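Local coordinates for amine oxidase domain-containing protein (Pyrococcus furiosus, PDB 3NRN) that is of unknown function but binds adenosine monophosphate and is probably an oxidoreductase of the flavin-containing amine oxidase type, at residues L65-R70 with G395-L400. Sequence-based numbering, arbitrary orientation.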
loop_
_atom_site.group_PDB
_atom_site.type_symbol
_atom_site.label_atom_id
_atom_site.label_comp_id
_atom_site.label_asym_id
_atom_site.label_seq_id
_atom_site.Cartn_x
_atom_site.Cartn_y
_atom_site.Cartn_z
ATOM N N LEU A 65 4.528 -2.947 -8.661
ATOM C CA LEU A 65 3.318 -3.766 -8.663
ATOM C C LEU A 65 2.827 -4.057 -10.076
ATOM O O LEU A 65 2.541 -5.209 -10.407
ATOM C CB LEU A 65 2.193 -3.109 -7.845
ATOM C CG LEU A 65 0.876 -3.904 -7.779
ATOM C CD1 LEU A 65 1.140 -5.336 -7.287
ATOM C CD2 LEU A 65 -0.103 -3.197 -6.845
ATOM N N ALA A 66 2.728 -3.025 -10.909
ATOM C CA ALA A 66 2.283 -3.233 -12.290
ATOM C C ALA A 66 3.255 -4.166 -13.002
ATOM O O ALA A 66 2.835 -5.077 -13.712
ATOM C CB ALA A 66 2.200 -1.920 -13.035
ATOM N N HIS A 67 4.553 -3.947 -12.799
ATOM C CA HIS A 67 5.551 -4.793 -13.447
ATOM C C HIS A 67 5.373 -6.255 -13.063
ATOM O O HIS A 67 5.414 -7.132 -13.919
ATOM C CB HIS A 67 6.973 -4.361 -13.088
ATOM C CG HIS A 67 8.029 -5.193 -13.750
ATOM N ND1 HIS A 67 8.145 -5.286 -15.121
ATOM C CD2 HIS A 67 8.977 -6.012 -13.236
ATOM C CE1 HIS A 67 9.117 -6.129 -15.423
ATOM N NE2 HIS A 67 9.638 -6.584 -14.297
ATOM N N LEU A 68 5.181 -6.505 -11.772
ATOM C CA LEU A 68 5.003 -7.860 -11.282
ATOM C C LEU A 68 3.762 -8.494 -11.882
ATOM O O LEU A 68 3.779 -9.659 -12.267
ATOM C CB LEU A 68 4.876 -7.884 -9.759
ATOM C CG LEU A 68 6.113 -8.168 -8.915
ATOM C CD1 LEU A 68 5.662 -8.390 -7.461
ATOM C CD2 LEU A 68 6.845 -9.401 -9.448
ATOM N N LEU A 69 2.679 -7.727 -11.945
ATOM C CA LEU A 69 1.444 -8.247 -12.512
ATOM C C LEU A 69 1.653 -8.586 -13.989
ATOM O O LEU A 69 1.169 -9.612 -14.469
ATOM C CB LEU A 69 0.318 -7.226 -12.348
ATOM C CG LEU A 69 -0.004 -6.925 -10.881
ATOM C CD1 LEU A 69 -0.957 -5.748 -10.789
ATOM C CD2 LEU A 69 -0.603 -8.172 -10.225
ATOM N N ARG A 70 2.384 -7.737 -14.710
ATOM C CA ARG A 70 2.620 -8.009 -16.116
ATOM C C ARG A 70 3.409 -9.301 -16.324
ATOM O O ARG A 70 2.997 -10.156 -17.102
ATOM C CB ARG A 70 3.358 -6.848 -16.796
ATOM C CG ARG A 70 3.577 -7.080 -18.302
ATOM C CD ARG A 70 4.176 -5.867 -19.006
ATOM N NE ARG A 70 3.339 -4.681 -18.829
ATOM C CZ ARG A 70 3.595 -3.492 -19.366
ATOM N NH1 ARG A 70 4.668 -3.315 -20.127
ATOM N NH2 ARG A 70 2.777 -2.474 -19.134
ATOM N N GLY A 395 8.824 -5.396 -1.968
ATOM C CA GLY A 395 9.267 -6.318 -0.938
ATOM C C GLY A 395 9.241 -7.750 -1.432
ATOM O O GLY A 395 10.109 -8.554 -1.092
ATOM N N VAL A 396 8.238 -8.076 -2.237
ATOM C CA VAL A 396 8.124 -9.421 -2.778
ATOM C C VAL A 396 9.305 -9.671 -3.706
ATOM O O VAL A 396 9.896 -10.748 -3.685
ATOM C CB VAL A 396 6.786 -9.603 -3.540
ATOM C CG1 VAL A 396 6.769 -10.939 -4.295
ATOM C CG2 VAL A 396 5.639 -9.560 -2.546
HETATM N N MSE A 397 9.667 -8.663 -4.496
HETATM C CA MSE A 397 10.790 -8.809 -5.413
HETATM C C MSE A 397 12.063 -9.103 -4.622
HETATM O O MSE A 397 12.833 -9.983 -4.995
HETATM C CB MSE A 397 11.006 -7.538 -6.245
HETATM C CG MSE A 397 9.846 -7.102 -7.140
HETATM SE SE MSE A 397 10.279 -5.590 -8.100
HETATM C CE MSE A 397 9.408 -5.929 -9.590
ATOM N N LYS A 398 12.271 -8.368 -3.530
ATOM C CA LYS A 398 13.464 -8.547 -2.702
ATOM C C LYS A 398 13.493 -9.921 -2.049
ATOM O O LYS A 398 14.544 -10.555 -1.968
ATOM C CB LYS A 398 13.532 -7.462 -1.619
ATOM C CG LYS A 398 13.443 -6.046 -2.149
ATOM C CD LYS A 398 14.712 -5.615 -2.856
ATOM C CE LYS A 398 15.852 -5.386 -1.871
ATOM N NZ LYS A 398 17.074 -4.884 -2.558
ATOM N N ALA A 399 12.344 -10.379 -1.564
ATOM C CA ALA A 399 12.278 -11.691 -0.934
ATOM C C ALA A 399 12.664 -12.735 -1.976
ATOM O O ALA A 399 13.483 -13.614 -1.710
ATOM C CB ALA A 399 10.870 -11.966 -0.405
ATOM N N LEU A 400 12.079 -12.629 -3.166
ATOM C CA LEU A 400 12.375 -13.570 -4.241
ATOM C C LEU A 400 13.869 -13.575 -4.593
ATOM O O LEU A 400 14.446 -14.633 -4.849
ATOM C CB LEU A 400 11.539 -13.238 -5.481
ATOM C CG LEU A 400 10.017 -13.299 -5.314
ATOM C CD1 LEU A 400 9.333 -12.892 -6.624
ATOM C CD2 LEU A 400 9.599 -14.715 -4.911
#
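Met397, modelled as selenomethionine, overlaps Leu68: the two side chains run past each other in opposite directions, and the methyl carbon CE of Met397 lies 4.0 Å from CG of Leu68. This is helix-to-helix packing in what is probably a Rossmann-type nucleotide-binding domain, as expected for the flavin-containing amine oxidase family, and it illustrates how long side chains can join helices whose backbones are well separated. The axes of 65-70 and 395-400 approach no closer than 11.2 Å, at an angle of 59°, so side chains must span the gap. Leu68 and Met397 supply most of the buried surface, and every close approach is between carbon atoms. Val396, one residue back on helix 388-402, adds its CG1 methyl, 4.2 Å from CD1 of Leu68; the Val396 side chain is about 10 Å from the bound adenosine monophosphate, so the contact does not line its pocket. Leu68 also leans on Ala393 of that helix, extending the seam by one turn, while Asp390 hydrogen-bonds the backbone N of Leu65 through OD1. Phe408 and Leu413, from the chain beyond helix 388-402, also pack against Met397, and Tyr412 stacks on the His67 ring. The Met397 chain is extended at chi2 (-179°) and then turns away from fully extended about the CG-SE bond (chi3 145°). This carries the methyl to His67: the two side chains cross at about a right angle, and CE lies at the edge of the imidazole, in its plane, 3.7 Å from CD2.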